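Local coordinates for protein aminofutalosine deaminase (Helicobacter pylori, PDB 7LKK) that deaminates aminofutalosine in the bacterial menaquinone pathway as a metal-dependent hydrolase of the amidohydrolase family, and probably also converts adenosine to inosine, at residues A[301-306]-A[331-335]; A[321-325]-A[363-368]; A[324-328]-A[341-345]; A[357-361]-A[402-406]. Residue numbers count along the deposited sequence, not the author numbering.

Contact 1. Residues A[301-306]-A[331-335]. With MCF ((8R)-3-(5-S-methyl-5-thio-beta-D-ribofuranosyl)-3,6,7,8-tetrahydroimidazo[4,5-d][1,3]diazepin-8-ol), chain J.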
loop_
_atom_site.group_PDB
_atom_site.type_symbol
_atom_site.label_atom_id
_atom_site.label_comp_id
_atom_site.label_asym_id
_atom_site.label_seq_id
_atom_site.Cartn_x
_atom_site.Cartn_y
_atom_site.Cartn_z
ATOM N N PHE A 301 -1.537 -7.020 4.704
ATOM C CA PHE A 301 -1.669 -5.844 5.561
ATOM C C PHE A 301 -1.793 -6.240 7.027
ATOM O O PHE A 301 -1.176 -5.616 7.898
ATOM C CB PHE A 301 -2.866 -4.996 5.127
ATOM C CG PHE A 301 -2.696 -3.527 5.402
ATOM C CD1 PHE A 301 -3.027 -2.996 6.638
ATOM C CD2 PHE A 301 -2.197 -2.679 4.426
ATOM C CE1 PHE A 301 -2.869 -1.646 6.896
ATOM C CE2 PHE A 301 -2.035 -1.326 4.677
ATOM C CZ PHE A 301 -2.371 -0.808 5.913
ATOM N N SER A 302 -2.578 -7.279 7.317
ATOM C CA SER A 302 -2.682 -7.770 8.688
ATOM C C SER A 302 -1.329 -8.232 9.214
ATOM O O SER A 302 -0.970 -7.941 10.362
ATOM C CB SER A 302 -3.705 -8.903 8.759
ATOM O OG SER A 302 -3.655 -9.554 10.016
ATOM N N ASN A 303 -0.561 -8.949 8.387
ATOM C CA ASN A 303 0.761 -9.406 8.806
ATOM C C ASN A 303 1.670 -8.232 9.147
ATOM O O ASN A 303 2.467 -8.309 10.090
ATOM C CB ASN A 303 1.400 -10.257 7.710
ATOM C CG ASN A 303 0.702 -11.588 7.508
ATOM O OD1 ASN A 303 -0.130 -12.006 8.316
ATOM N ND2 ASN A 303 1.044 -12.265 6.420
ATOM N N ARG A 304 1.582 -7.145 8.377
ATOM C CA ARG A 304 2.414 -5.975 8.648
ATOM C C ARG A 304 1.995 -5.279 9.936
ATOM O O ARG A 304 2.844 -4.771 10.678
ATOM C CB ARG A 304 2.351 -4.997 7.477
ATOM C CG ARG A 304 3.313 -3.819 7.597
ATOM C CD ARG A 304 4.756 -4.293 7.608
ATOM N NE ARG A 304 5.700 -3.210 7.871
ATOM C CZ ARG A 304 6.341 -3.039 9.023
ATOM N NH1 ARG A 304 6.139 -3.880 10.028
ATOM N NH2 ARG A 304 7.186 -2.028 9.169
ATOM N N LEU A 305 0.691 -5.234 10.213
ATOM C CA LEU A 305 0.209 -4.517 11.389
ATOM C C LEU A 305 0.441 -5.294 12.677
ATOM O O LEU A 305 0.571 -4.685 13.745
ATOM C CB LEU A 305 -1.279 -4.201 11.244
ATOM C CG LEU A 305 -1.700 -3.234 10.138
ATOM C CD1 LEU A 305 -3.195 -2.961 10.232
ATOM C CD2 LEU A 305 -0.907 -1.938 10.213
ATOM N N LEU A 306 0.493 -6.624 12.605
ATOM C CA LEU A 306 0.611 -7.431 13.813
ATOM C C LEU A 306 2.066 -7.815 14.055
ATOM O O LEU A 306 2.821 -7.046 14.656
ATOM C CB LEU A 306 -0.272 -8.679 13.715
ATOM C CG LEU A 306 -1.692 -8.569 14.285
ATOM C CD1 LEU A 306 -2.400 -7.315 13.788
ATOM C CD2 LEU A 306 -2.510 -9.814 13.960
ATOM N N SER A 331 -10.472 -5.719 11.945
ATOM C CA SER A 331 -9.735 -5.856 13.194
ATOM C C SER A 331 -8.229 -5.813 12.977
ATOM O O SER A 331 -7.482 -5.580 13.935
ATOM C CB SER A 331 -10.123 -7.163 13.890
ATOM O OG SER A 331 -10.342 -8.197 12.944
ATOM N N SER A 332 -7.764 -6.029 11.743
ATOM C CA SER A 332 -6.335 -6.012 11.445
ATOM C C SER A 332 -6.090 -5.498 10.028
ATOM O O SER A 332 -5.225 -6.002 9.309
ATOM C CB SER A 332 -5.714 -7.400 11.623
ATOM O OG SER A 332 -6.468 -8.386 10.940
ATOM N N ASN A 333 -6.847 -4.481 9.620
ATOM C CA ASN A 333 -6.703 -3.893 8.294
ATOM C C ASN A 333 -7.407 -2.545 8.300
ATOM O O ASN A 333 -8.197 -2.238 9.196
ATOM C CB ASN A 333 -7.277 -4.810 7.206
ATOM C CG ASN A 333 -6.552 -4.675 5.877
ATOM O OD1 ASN A 333 -6.108 -3.589 5.499
ATOM N ND2 ASN A 333 -6.433 -5.787 5.157
ATOM N N ILE A 334 -7.111 -1.741 7.280
ATOM C CA ILE A 334 -7.771 -0.453 7.095
ATOM C C ILE A 334 -8.784 -0.475 5.964
ATOM O O ILE A 334 -9.592 0.462 5.860
ATOM C CB ILE A 334 -6.750 0.682 6.858
ATOM C CG1 ILE A 334 -5.962 0.429 5.573
ATOM C CG2 ILE A 334 -5.819 0.825 8.052
ATOM C CD1 ILE A 334 -5.025 1.562 5.195
ATOM N N SER A 335 -8.777 -1.507 5.122
ATOM C CA SER A 335 -9.696 -1.583 3.999
ATOM C C SER A 335 -10.041 -3.041 3.732
ATOM O O SER A 335 -9.207 -3.933 3.902
ATOM C CB SER A 335 -9.095 -0.942 2.743
ATOM O OG SER A 335 -9.867 -1.255 1.598
HETATM O O8 MCF J . -6.765 -13.595 11.751
HETATM C C8 MCF J . -6.731 -12.323 12.346
HETATM C C7 MCF J . -5.517 -12.128 13.248
HETATM N N6 MCF J . -5.130 -13.373 13.864
HETATM C C5 MCF J . -6.128 -14.178 14.531
HETATM N N4 MCF J . -7.549 -13.865 14.640
HETATM C C10 MCF J . -8.394 -12.728 14.198
HETATM C C9 MCF J . -8.038 -11.981 13.092
HETATM N N1 MCF J . -8.965 -11.048 12.924
HETATM C C2 MCF J . -9.901 -11.180 13.862
HETATM N N3 MCF J . -9.551 -12.215 14.631
HETATM C C1S MCF J . -10.360 -12.661 15.808
HETATM C C2S MCF J . -10.508 -14.196 15.921
HETATM O O2S MCF J . -11.539 -14.639 15.145
HETATM O O4S MCF J . -9.771 -12.325 16.894
HETATM C C4S MCF J . -10.268 -13.383 18.017
HETATM C C3S MCF J . -10.835 -14.378 17.398
HETATM O O3S MCF J . -12.327 -14.308 17.602
HETATM C C5S MCF J . -9.070 -13.866 18.816
HETATM S S5S MCF J . -9.592 -14.276 20.506
HETATM C C6S MCF J . -8.351 -15.362 21.267
#
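Helix 301-305 lies across an irregular loop, 331-335, with S302 and S332 nearest at 4.9 Å between CA atoms. At this point the S332 carbonyl meets the helix through carbon: S332 O is 3.2 Å from S302 CA, a CA-H...O contact, and 3.8 Å from L305 CD1. Side chains fill the rest. F301 directs its ring to the loop, placing CZ 3.6 Å from I334 CD1 and CD1 3.3 Å from N333 OD1. That same OD1 accepts a bond from I334 N at 2.8 Å, while ND2 of N333 is taken by E341 and the T327 carbonyl. F301 and L305 also pack on L407 of the second subunit. Toward the pocket, L306 CD1 touches S332 CB at 4.0 Å, and both segments reach the inhibitor: L306 CD2 is 3.9 Å from MCF C7, and S331 OG is 3.2 Å from MCF C2. The two facing hydroxyls are best read through a shared neighbour, the iron ligand D328: its OD2 is hydrogen-bonded to S302 OG and weakly to S332 OG. A contact held together mainly by apolar and CA-H...O packing thus brings a pair of serines to a metal-binding carboxylate, consistent with a second-shell role in orienting it.

Contact 2. Residues A[321-325]-A[363-368]; sequences LSVSV and GATRHG. With EDO (1,2-ethanediol), chain G.
A TIM barrel must close its ring of strands, and here a helix end helps. Strand 323-325, last of the eight parallel barrel strands, is extended from S322 onward. One edge serves strand 294-298, to which the S324 backbone is hydrogen-bonded; the other faces 363-368, where helix 353-364 breaks at T365 (phi -128°, psi -92°) before helix 366-371. In register, S324 and G363 lie 3.9 Å apart between CA atoms. Two hydrogen bonds satisfy the edge facing 363-368: V325 N gives to G363 O (2.9 Å, 163°), and V323 O receives from H367 ND1 (3.0 Å, 160°). The m rotamer of H367 (chi1 -67°, chi2 -175°) brings V323 O to the ring's edge, while NE2 is bound by E29, which with E378 also holds R366 in salt bridges. S324 CA-H approaches G363 O at 3.3 Å. S324 OG is 3.2 Å from G368 N but poorly angled, so no hydrogen bond forms. S322 OG is hydrogen-bonded at 2.8 Å to O1 of an ethanediol, probably from the crystallisation liquor, which lies over the imidazole face. G363 lets the backbones approach: an ideal CB would fall 2.9 Å from V325 CG2, a clash. Since A364 is backbone-bonded to I76 of strand 69-80, the first barrel strand, the turn bridges first and last strands, and the histidine supplies a donor where a neighbouring strand would offer its amide.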
loop_
_atom_site.group_PDB
_atom_site.type_symbol
_atom_site.label_atom_id
_atom_site.label_comp_id
_atom_site.label_asym_id
_atom_site.label_seq_id
_atom_site.Cartn_x
_atom_site.Cartn_y
_atom_site.Cartn_z
ATOM N N LEU A 321 3.910 -25.321 -2.386
ATOM C CA LEU A 321 2.580 -24.802 -2.120
ATOM C C LEU A 321 2.368 -23.493 -2.871
ATOM O O LEU A 321 3.287 -22.933 -3.471
ATOM C CB LEU A 321 2.360 -24.605 -0.614
ATOM C CG LEU A 321 2.238 -25.904 0.183
ATOM C CD1 LEU A 321 2.328 -25.641 1.682
ATOM C CD2 LEU A 321 0.943 -26.613 -0.167
ATOM N N SER A 322 1.125 -23.022 -2.841
ATOM C CA SER A 322 0.721 -21.762 -3.443
ATOM C C SER A 322 -0.133 -20.997 -2.441
ATOM O O SER A 322 -0.563 -21.539 -1.420
ATOM C CB SER A 322 -0.052 -21.992 -4.748
ATOM O OG SER A 322 -1.121 -22.901 -4.546
ATOM N N VAL A 323 -0.391 -19.724 -2.735
ATOM C CA VAL A 323 -1.092 -18.865 -1.789
ATOM C C VAL A 323 -2.336 -18.268 -2.432
ATOM O O VAL A 323 -2.401 -18.053 -3.647
ATOM C CB VAL A 323 -0.181 -17.741 -1.246
ATOM C CG1 VAL A 323 1.014 -18.330 -0.519
ATOM C CG2 VAL A 323 0.269 -16.824 -2.378
ATOM N N SER A 324 -3.339 -18.026 -1.593
ATOM C CA SER A 324 -4.451 -17.140 -1.893
ATOM C C SER A 324 -4.335 -15.897 -1.018
ATOM O O SER A 324 -3.896 -15.971 0.134
ATOM C CB SER A 324 -5.800 -17.827 -1.653
ATOM O OG SER A 324 -5.857 -19.091 -2.292
ATOM N N VAL A 325 -4.732 -14.755 -1.569
ATOM C CA VAL A 325 -4.593 -13.464 -0.901
ATOM C C VAL A 325 -5.949 -13.036 -0.359
ATOM O O VAL A 325 -6.942 -13.019 -1.096
ATOM C CB VAL A 325 -4.023 -12.401 -1.856
ATOM C CG1 VAL A 325 -3.822 -11.080 -1.116
ATOM C CG2 VAL A 325 -2.717 -12.884 -2.463
ATOM N N GLY A 363 -3.855 -15.513 -6.870
ATOM C CA GLY A 363 -4.173 -15.563 -5.454
ATOM C C GLY A 363 -5.534 -14.998 -5.114
ATOM O O GLY A 363 -6.101 -15.344 -4.072
ATOM N N ALA A 364 -6.072 -14.126 -5.966
ATOM C CA ALA A 364 -7.376 -13.522 -5.746
ATOM C C ALA A 364 -8.487 -14.193 -6.539
ATOM O O ALA A 364 -9.652 -13.815 -6.379
ATOM C CB ALA A 364 -7.337 -12.031 -6.098
ATOM N N THR A 365 -8.161 -15.159 -7.397
ATOM C CA THR A 365 -9.174 -15.792 -8.230
ATOM C C THR A 365 -9.128 -17.311 -8.100
ATOM O O THR A 365 -9.764 -17.879 -7.207
ATOM C CB THR A 365 -9.011 -15.372 -9.695
ATOM O OG1 THR A 365 -7.691 -15.694 -10.153
ATOM C CG2 THR A 365 -9.246 -13.870 -9.850
ATOM N N ARG A 366 -8.365 -17.970 -8.980
ATOM C CA ARG A 366 -8.425 -19.427 -9.081
ATOM C C ARG A 366 -8.025 -20.111 -7.778
ATOM O O ARG A 366 -8.665 -21.084 -7.359
ATOM C CB ARG A 366 -7.530 -19.906 -10.225
ATOM C CG ARG A 366 -7.678 -21.380 -10.551
ATOM C CD ARG A 366 -6.883 -21.757 -11.792
ATOM N NE ARG A 366 -7.308 -23.047 -12.330
ATOM C CZ ARG A 366 -6.843 -24.220 -11.913
ATOM N NH1 ARG A 366 -5.932 -24.271 -10.951
ATOM N NH2 ARG A 366 -7.291 -25.342 -12.457
ATOM N N HIS A 367 -6.972 -19.619 -7.121
ATOM C CA HIS A 367 -6.483 -20.285 -5.917
ATOM C C HIS A 367 -7.495 -20.192 -4.782
ATOM O O HIS A 367 -7.727 -21.175 -4.069
ATOM C CB HIS A 367 -5.137 -19.690 -5.497
ATOM C CG HIS A 367 -4.026 -19.978 -6.460
ATOM N ND1 HIS A 367 -2.717 -19.622 -6.214
ATOM C CD2 HIS A 367 -4.031 -20.579 -7.674
ATOM C CE1 HIS A 367 -1.963 -19.995 -7.234
ATOM N NE2 HIS A 367 -2.737 -20.579 -8.132
ATOM N N GLY A 368 -8.103 -19.018 -4.594
ATOM C CA GLY A 368 -9.123 -18.883 -3.569
ATOM C C GLY A 368 -10.347 -19.732 -3.853
ATOM O O GLY A 368 -10.965 -20.276 -2.934
HETATM C C1 EDO G . -3.073 -24.225 -7.634
HETATM O O1 EDO G . -1.827 -24.088 -6.940
HETATM C C2 EDO G . -3.418 -25.703 -7.777
HETATM O O2 EDO G . -2.375 -26.369 -8.496
#

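Contact 3. Residues A[324-328]-A[341-345]. With MCF ((8R)-3-(5-S-methyl-5-thio-beta-D-ribofuranosyl)-3,6,7,8-tetrahydroimidazo[4,5-d][1,3]diazepin-8-ol), chain J.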
loop_
_atom_site.group_PDB
_atom_site.type_symbol
_atom_site.label_atom_id
_atom_site.label_comp_id
_atom_site.label_asym_id
_atom_site.label_seq_id
_atom_site.Cartn_x
_atom_site.Cartn_y
_atom_site.Cartn_z
ATOM N N SER A 324 -3.339 -18.026 -1.593
ATOM C CA SER A 324 -4.451 -17.140 -1.893
ATOM C C SER A 324 -4.335 -15.897 -1.018
ATOM O O SER A 324 -3.896 -15.971 0.134
ATOM C CB SER A 324 -5.800 -17.827 -1.653
ATOM O OG SER A 324 -5.857 -19.091 -2.292
ATOM N N VAL A 325 -4.732 -14.755 -1.569
ATOM C CA VAL A 325 -4.593 -13.464 -0.901
ATOM C C VAL A 325 -5.949 -13.036 -0.359
ATOM O O VAL A 325 -6.942 -13.019 -1.096
ATOM C CB VAL A 325 -4.023 -12.401 -1.856
ATOM C CG1 VAL A 325 -3.822 -11.080 -1.116
ATOM C CG2 VAL A 325 -2.717 -12.884 -2.463
ATOM N N ALA A 326 -5.991 -12.682 0.925
ATOM C CA ALA A 326 -7.225 -12.302 1.599
ATOM C C ALA A 326 -7.006 -11.042 2.427
ATOM O O ALA A 326 -5.883 -10.707 2.810
ATOM C CB ALA A 326 -7.749 -13.432 2.498
ATOM N N THR A 327 -8.112 -10.349 2.708
ATOM C CA THR A 327 -8.067 -9.062 3.394
ATOM C C THR A 327 -7.988 -9.190 4.908
ATOM O O THR A 327 -7.614 -8.216 5.571
ATOM C CB THR A 327 -9.307 -8.234 3.050
ATOM O OG1 THR A 327 -10.485 -8.937 3.472
ATOM C CG2 THR A 327 -9.387 -7.980 1.554
ATOM N N ASP A 328 -8.345 -10.351 5.463
ATOM C CA ASP A 328 -8.632 -10.479 6.889
ATOM C C ASP A 328 -9.788 -9.548 7.233
ATOM O O ASP A 328 -10.549 -9.145 6.345
ATOM C CB ASP A 328 -7.393 -10.176 7.743
ATOM C CG ASP A 328 -7.188 -11.186 8.859
ATOM O OD1 ASP A 328 -8.136 -11.936 9.162
ATOM O OD2 ASP A 328 -6.080 -11.224 9.436
ATOM N N GLU A 341 -5.859 -4.765 -0.956
ATOM C CA GLU A 341 -5.024 -5.817 -0.384
ATOM C C GLU A 341 -4.006 -6.324 -1.395
ATOM O O GLU A 341 -2.861 -6.629 -1.036
ATOM C CB GLU A 341 -5.898 -6.970 0.111
ATOM C CG GLU A 341 -5.204 -7.903 1.088
ATOM C CD GLU A 341 -4.913 -7.238 2.417
ATOM O OE1 GLU A 341 -5.647 -6.296 2.786
ATOM O OE2 GLU A 341 -3.950 -7.653 3.094
ATOM N N LEU A 342 -4.404 -6.427 -2.665
ATOM C CA LEU A 342 -3.484 -6.905 -3.691
ATOM C C LEU A 342 -2.354 -5.911 -3.931
ATOM O O LEU A 342 -1.206 -6.312 -4.148
ATOM C CB LEU A 342 -4.246 -7.186 -4.985
ATOM C CG LEU A 342 -5.246 -8.343 -4.884
ATOM C CD1 LEU A 342 -6.049 -8.495 -6.171
ATOM C CD2 LEU A 342 -4.530 -9.640 -4.528
ATOM N N ARG A 343 -2.656 -4.612 -3.886
ATOM C CA ARG A 343 -1.598 -3.614 -4.010
ATOM C C ARG A 343 -0.666 -3.645 -2.805
ATOM O O ARG A 343 0.551 -3.482 -2.951
ATOM C CB ARG A 343 -2.201 -2.222 -4.195
ATOM C CG ARG A 343 -2.727 -1.969 -5.602
ATOM C CD ARG A 343 -3.239 -0.550 -5.760
ATOM N NE ARG A 343 -4.548 -0.364 -5.142
ATOM C CZ ARG A 343 -5.705 -0.605 -5.752
ATOM N NH1 ARG A 343 -5.721 -1.048 -7.005
ATOM N NH2 ARG A 343 -6.847 -0.405 -5.109
ATOM N N ALA A 344 -1.215 -3.854 -1.604
ATOM C CA ALA A 344 -0.359 -4.047 -0.439
ATOM C C ALA A 344 0.514 -5.280 -0.618
ATOM O O ALA A 344 1.693 -5.280 -0.244
ATOM C CB ALA A 344 -1.205 -4.166 0.831
ATOM N N PHE A 345 -0.054 -6.336 -1.206
ATOM C CA PHE A 345 0.696 -7.554 -1.496
ATOM C C PHE A 345 1.879 -7.266 -2.415
ATOM O O PHE A 345 2.988 -7.767 -2.190
ATOM C CB PHE A 345 -0.256 -8.581 -2.118
ATOM C CG PHE A 345 0.366 -9.916 -2.414
ATOM C CD1 PHE A 345 0.595 -10.834 -1.401
ATOM C CD2 PHE A 345 0.683 -10.272 -3.718
ATOM C CE1 PHE A 345 1.151 -12.074 -1.679
ATOM C CE2 PHE A 345 1.240 -11.503 -4.001
ATOM C CZ PHE A 345 1.473 -12.407 -2.981
HETATM O O8 MCF J . -6.765 -13.595 11.751
HETATM C C8 MCF J . -6.731 -12.323 12.346
HETATM C C7 MCF J . -5.517 -12.128 13.248
HETATM N N6 MCF J . -5.130 -13.373 13.864
HETATM C C5 MCF J . -6.128 -14.178 14.531
HETATM N N4 MCF J . -7.549 -13.865 14.640
HETATM C C10 MCF J . -8.394 -12.728 14.198
HETATM C C9 MCF J . -8.038 -11.981 13.092
HETATM N N1 MCF J . -8.965 -11.048 12.924
HETATM C C2 MCF J . -9.901 -11.180 13.862
HETATM N N3 MCF J . -9.551 -12.215 14.631
HETATM C C1S MCF J . -10.360 -12.661 15.808
HETATM C C2S MCF J . -10.508 -14.196 15.921
HETATM O O2S MCF J . -11.539 -14.639 15.145
HETATM O O4S MCF J . -9.771 -12.325 16.894
HETATM C C4S MCF J . -10.268 -13.383 18.017
HETATM C C3S MCF J . -10.835 -14.378 17.398
HETATM O O3S MCF J . -12.327 -14.308 17.602
HETATM C C5S MCF J . -9.070 -13.866 18.816
HETATM S S5S MCF J . -9.592 -14.276 20.506
HETATM C C6S MCF J . -8.351 -15.362 21.267
HETATM O O HOH W 1 -4.496 -8.367 5.530
#
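V325, at the end of strand 323-325, turns both methyls to the helix: CG1 meets L342 CD2 at 3.8 Å and E341 CG at 4.1 Å, while CG2 sits over the face of F345, 4.0 Å from the ring centroid and 11° off its normal, a CH-pi contact. A326 points its methyl the other way, to H79 and N77 of strand 69-80, leaving its carbonyl O 3.4 Å from E341 CG. This is the inward-outward division of a (βα)8 barrel: the eighth strand runs into the catalytic end, and the helix that follows, 338-348, covers its outer face. T327 then packs CG2 on E341 CB at 3.9 Å, and a water that donates to E341 OE2 (2.6 Å) also donates weakly to T327 O (3.1 Å). The E341 carboxylate is further engaged by N333 and the F301 amide. T327 OG1 donates to D328 O at 2.9 Å and pairs with N77. At D328 (phi 60°) the chain swings its carboxylate away from the helix to the iron, with OD2 3.2 Å from MCF C8.

Contact 4. Residues A[357-361]-A[402-406]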
loop_
_atom_site.group_PDB
_atom_site.type_symbol
_atom_site.label_atom_id
_atom_site.label_comp_id
_atom_site.label_asym_id
_atom_site.label_seq_id
_atom_site.Cartn_x
_atom_site.Cartn_y
_atom_site.Cartn_z
ATOM N N ALA A 357 2.797 -10.033 -9.926
ATOM C CA ALA A 357 1.446 -9.652 -10.325
ATOM C C ALA A 357 0.626 -10.871 -10.731
ATOM O O ALA A 357 -0.586 -10.924 -10.489
ATOM C CB ALA A 357 1.501 -8.630 -11.461
ATOM N N LYS A 358 1.269 -11.856 -11.364
ATOM C CA LYS A 358 0.567 -13.090 -11.706
ATOM C C LYS A 358 0.167 -13.856 -10.452
ATOM O O LYS A 358 -0.948 -14.384 -10.368
ATOM C CB LYS A 358 1.443 -13.968 -12.598
ATOM C CG LYS A 358 1.827 -13.348 -13.930
ATOM C CD LYS A 358 2.763 -14.273 -14.697
ATOM C CE LYS A 358 3.223 -13.643 -16.005
ATOM N NZ LYS A 358 4.287 -14.452 -16.665
ATOM N N ILE A 359 1.068 -13.926 -9.471
ATOM C CA ILE A 359 0.754 -14.591 -8.212
ATOM C C ILE A 359 -0.392 -13.880 -7.505
ATOM O O ILE A 359 -1.300 -14.524 -6.961
ATOM C CB ILE A 359 2.015 -14.670 -7.331
ATOM C CG1 ILE A 359 3.006 -15.668 -7.930
ATOM C CG2 ILE A 359 1.665 -15.047 -5.898
ATOM C CD1 ILE A 359 4.354 -15.667 -7.263
ATOM N N ALA A 360 -0.382 -12.545 -7.523
ATOM C CA ALA A 360 -1.438 -11.781 -6.862
ATOM C C ALA A 360 -2.792 -12.033 -7.513
ATOM O O ALA A 360 -3.794 -12.261 -6.823
ATOM C CB ALA A 360 -1.095 -10.290 -6.887
ATOM N N LEU A 361 -2.839 -12.015 -8.849
ATOM C CA LEU A 361 -4.103 -12.215 -9.551
ATOM C C LEU A 361 -4.647 -13.620 -9.323
ATOM O O LEU A 361 -5.829 -13.793 -9.008
ATOM C CB LEU A 361 -3.925 -11.941 -11.046
ATOM C CG LEU A 361 -5.155 -12.166 -11.930
ATOM C CD1 LEU A 361 -6.329 -11.331 -11.444
ATOM C CD2 LEU A 361 -4.840 -11.852 -13.390
ATOM N N ILE A 402 -1.839 -7.295 -16.612
ATOM C CA ILE A 402 -2.162 -7.774 -15.270
ATOM C C ILE A 402 -1.659 -6.799 -14.212
ATOM O O ILE A 402 -2.371 -6.482 -13.251
ATOM C CB ILE A 402 -1.592 -9.187 -15.058
ATOM C CG1 ILE A 402 -2.393 -10.211 -15.864
ATOM C CG2 ILE A 402 -1.590 -9.551 -13.579
ATOM C CD1 ILE A 402 -1.693 -11.537 -16.025
ATOM N N LEU A 403 -0.424 -6.317 -14.361
ATOM C CA LEU A 403 0.129 -5.386 -13.380
ATOM C C LEU A 403 -0.604 -4.049 -13.408
ATOM O O LEU A 403 -0.971 -3.513 -12.356
ATOM C CB LEU A 403 1.624 -5.191 -13.625
ATOM C CG LEU A 403 2.296 -4.079 -12.811
ATOM C CD1 LEU A 403 2.150 -4.326 -11.317
ATOM C CD2 LEU A 403 3.762 -3.943 -13.195
ATOM N N GLN A 404 -0.829 -3.493 -14.604
ATOM C CA GLN A 404 -1.540 -2.220 -14.702
ATOM C C GLN A 404 -2.960 -2.339 -14.163
ATOM O O GLN A 404 -3.481 -1.398 -13.552
ATOM C CB GLN A 404 -1.560 -1.725 -16.150
ATOM C CG GLN A 404 -0.186 -1.466 -16.751
ATOM C CD GLN A 404 0.479 -0.220 -16.206
ATOM O OE1 GLN A 404 -0.169 0.632 -15.595
ATOM N NE2 GLN A 404 1.782 -0.105 -16.428
ATOM N N PHE A 405 -3.606 -3.485 -14.392
ATOM C CA PHE A 405 -4.926 -3.719 -13.815
ATOM C C PHE A 405 -4.877 -3.650 -12.292
ATOM O O PHE A 405 -5.684 -2.955 -11.666
ATOM C CB PHE A 405 -5.470 -5.075 -14.268
ATOM C CG PHE A 405 -6.680 -5.526 -13.498
ATOM C CD1 PHE A 405 -7.943 -5.081 -13.850
ATOM C CD2 PHE A 405 -6.554 -6.384 -12.417
ATOM C CE1 PHE A 405 -9.059 -5.488 -13.140
ATOM C CE2 PHE A 405 -7.666 -6.794 -11.706
ATOM C CZ PHE A 405 -8.918 -6.345 -12.069
ATOM N N LEU A 406 -3.939 -4.377 -11.680
ATOM C CA LEU A 406 -3.833 -4.380 -10.223
ATOM C C LEU A 406 -3.522 -2.992 -9.680
ATOM O O LEU A 406 -3.959 -2.643 -8.578
ATOM C CB LEU A 406 -2.763 -5.376 -9.775
ATOM C CG LEU A 406 -3.092 -6.859 -9.973
ATOM C CD1 LEU A 406 -1.924 -7.734 -9.542
ATOM C CD2 LEU A 406 -4.357 -7.237 -9.216
#
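Helices 353-364 and 401-408 fit by exchanging an alanine methyl for a leucine and an isoleucine. Their segments cross at 60° with axes 9.5 Å apart, and the backbones come closest at A357 and L403 (CA atoms 5.4 Å apart). The bump at this point is a methyl: A357 CB fits among I402 (CG2 at 3.9 Å), L403 (CB at 4.1 Å) and L406 (CD1 at 4.0 Å). In return, L406 pushes CD1 into the depression formed by two alanines one turn apart, 3.8 Å from A360 CB and 3.6 Å from A357 O. I402 takes the neighbouring hollow, its CG2 resting 3.5 Å from A357 O. The helices belong to the part of the chain beyond the eight barrel strands; 353-364 reaches back to strand 323-325, whereas 401-408 follows strand 387-391, which pairs antiparallel with 69-80. Helix 338-348 backs both, with F345 on A360 and L342 on L406. L361, in the t,p rotamer, lays CD2 against I402 CG1 at 3.8 Å, and both residues lean on F25 of strand 23-25. At the exposed margin K358 CG lies 4.5 Å from I402 CD1. L403 carries the surface on to Y93 of the second subunit.

Overall arrangement
From the N terminus, contact 1 opens at helix 300-305 and closes on the loop after strand 323-325, crossing contacts 2 and 3, which both start on that strand. Contact 3 closes the shorter loop at helix 338-348; contact 2, sharing S324 and V325, spans it and ends where helix 353-364 gives way to helix 366-371. Contact 4 opens on helix 353-364 before contact 2 has closed, crossing it, and ends on helix 401-408, in series with contacts 1 and 3. N333 hydrogen-bonds to E341 and T327, linking contacts 1 and 3, and R343 to the L406 carbonyl, linking 3 and 4. Together they run from inhibitor and iron, through the barrel's last strand, to its outer helices.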